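Local atomic coordinates of NigD-like protein (Bacteroides vulgatus ATCC 8482, PDB entry 3K6O), a protein that is of unknown function but belongs to the NigD-like family, with an N-terminal OB domain and a C-terminal beta-sandwich domain. Residues Gly186-Val191 with Thr200-Tyr205. Sequence-based numbering, arbitrary orientation.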
# COMPACT_ATOMS: atom_id res chain seq x y z
N GLY A 186 -3.06 0.98 -17.81
CA GLY A 186 -2.14 1.16 -16.68
C GLY A 186 -2.52 2.36 -15.83
O GLY A 186 -3.60 2.90 -15.98
N ILE A 187 -1.63 2.78 -14.96
CA ILE A 187 -1.89 3.88 -14.07
C ILE A 187 -0.71 4.82 -14.05
O ILE A 187 0.44 4.39 -14.13
CB ILE A 187 -2.23 3.36 -12.66
CG1 ILE A 187 -2.60 4.46 -11.72
CG2 ILE A 187 -1.06 2.61 -11.99
CD1 ILE A 187 -2.97 3.82 -10.34
N LYS A 188 -1.01 6.10 -14.00
CA LYS A 188 -0.01 7.17 -13.91
C LYS A 188 -0.26 7.94 -12.63
O LYS A 188 -1.40 8.35 -12.36
CB LYS A 188 -0.12 8.08 -15.11
CG LYS A 188 0.18 7.39 -16.44
CD LYS A 188 0.26 8.37 -17.62
CE LYS A 188 0.70 7.66 -18.93
NZ LYS A 188 0.70 8.58 -20.12
N VAL A 189 0.78 8.11 -11.82
CA VAL A 189 0.69 8.74 -10.53
C VAL A 189 1.64 9.95 -10.42
O VAL A 189 2.86 9.80 -10.51
CB VAL A 189 1.00 7.76 -9.38
CG1 VAL A 189 0.86 8.48 -8.00
CG2 VAL A 189 0.07 6.52 -9.47
N LEU A 190 1.07 11.14 -10.23
CA LEU A 190 1.86 12.36 -10.12
C LEU A 190 2.33 12.59 -8.69
O LEU A 190 1.54 12.47 -7.74
CB LEU A 190 1.05 13.60 -10.57
CG LEU A 190 1.00 13.93 -12.07
CD1 LEU A 190 -0.12 14.92 -12.37
CD2 LEU A 190 2.36 14.48 -12.62
N VAL A 191 3.59 12.96 -8.56
CA VAL A 191 4.23 13.17 -7.28
C VAL A 191 5.03 14.46 -7.30
O VAL A 191 5.73 14.77 -8.30
CB VAL A 191 5.18 12.00 -6.94
CG1 VAL A 191 6.05 12.29 -5.65
CG2 VAL A 191 4.35 10.72 -6.79
N THR A 200 5.91 11.93 -13.00
CA THR A 200 4.89 10.90 -13.17
C THR A 200 5.46 9.50 -13.04
O THR A 200 6.32 9.13 -13.82
CB THR A 200 4.26 11.00 -14.56
OG1 THR A 200 3.73 12.30 -14.73
CG2 THR A 200 3.13 10.03 -14.74
N TYR A 201 4.98 8.73 -12.08
CA TYR A 201 5.27 7.31 -12.04
C TYR A 201 4.28 6.65 -13.01
O TYR A 201 3.09 6.98 -12.97
CB TYR A 201 5.08 6.76 -10.63
CG TYR A 201 6.16 7.14 -9.66
CD1 TYR A 201 6.34 8.47 -9.26
CD2 TYR A 201 6.99 6.16 -9.10
CE1 TYR A 201 7.34 8.82 -8.37
CE2 TYR A 201 7.99 6.50 -8.18
CZ TYR A 201 8.15 7.83 -7.83
OH TYR A 201 9.11 8.18 -6.94
N ILE A 202 4.76 5.77 -13.88
CA ILE A 202 3.93 5.09 -14.87
C ILE A 202 4.03 3.58 -14.58
O ILE A 202 5.14 3.04 -14.49
CB ILE A 202 4.41 5.36 -16.34
CG1 ILE A 202 4.37 6.87 -16.62
CG2 ILE A 202 3.55 4.62 -17.33
CD1 ILE A 202 5.17 7.37 -17.89
N PHE A 203 2.90 2.93 -14.40
CA PHE A 203 2.86 1.47 -14.29
C PHE A 203 1.89 0.90 -15.31
O PHE A 203 0.70 1.21 -15.27
CB PHE A 203 2.40 1.05 -12.90
CG PHE A 203 3.21 1.64 -11.78
CD1 PHE A 203 4.41 1.06 -11.39
CD2 PHE A 203 2.78 2.80 -11.14
CE1 PHE A 203 5.18 1.61 -10.34
CE2 PHE A 203 3.53 3.35 -10.08
CZ PHE A 203 4.73 2.75 -9.69
N SER A 204 2.36 0.04 -16.21
CA SER A 204 1.46 -0.57 -17.18
C SER A 204 0.70 -1.72 -16.55
O SER A 204 1.16 -2.33 -15.58
CB SER A 204 2.24 -1.07 -18.40
OG SER A 204 3.14 -2.08 -18.02
N TYR A 205 -0.50 -1.96 -17.08
CA TYR A 205 -1.31 -3.13 -16.71
C TYR A 205 -1.26 -4.05 -17.92
O TYR A 205 -1.24 -3.54 -19.04
CB TYR A 205 -2.76 -2.71 -16.46
CG TYR A 205 -3.00 -1.90 -15.23
CD1 TYR A 205 -2.05 -1.79 -14.23
CD2 TYR A 205 -4.23 -1.29 -15.03
CE1 TYR A 205 -2.31 -1.07 -13.08
CE2 TYR A 205 -4.50 -0.58 -13.88
CZ TYR A 205 -3.56 -0.48 -12.90
OH TYR A 205 -3.87 0.19 -11.74
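Gly-186 to Leu-190 and Thr-200 to Ser-204 pair as the two antiparallel strands of a beta hairpin in the C-terminal domain. Two hydrogen-bonded pairs hold them, Ile-187 with Phe-203 and Val-189 with Tyr-201. The Phe-203 N to Ile-187 O bond is 2.9 Å long and almost straight (177°). Ile-187, Val-189, Tyr-201 and Phe-203 share one face. There Ile-187 and Phe-203 lie side by side, with CG2 of Ile-187 3.9 Å from CB of Phe-203. This face turns toward strand 107-113, consistent with the beta-sandwich domain of the family: Val-189 touches Met-111 and Tyr-201 touches Ile-108. Lys-188, Leu-190, Thr-200 and Ile-202 occupy the other face; Lys-188 reaches out to a salt bridge with Asp-147. Past the last pair, the Tyr-205 ring lies over Gly-186 in a CH-pi contact, its centroid 3.7 Å from Gly-186 CA. CG of Tyr-205 is anti to its own carbonyl carbon (chi1 -70°), which sets it 3.5 Å from Gly-186 CA. Tyr-205 OH sits 3.7 Å from Ile-187 CB and hydrogen-bonds to Tyr-177 O. An alanine in place of Tyr-205 would probably take the ring face off Gly-186 CA and leave Tyr-177 O without this donor. On the far side of strand 186-191, Gly-186, Lys-188 and Leu-190 bond through their backbones to strand 149-157.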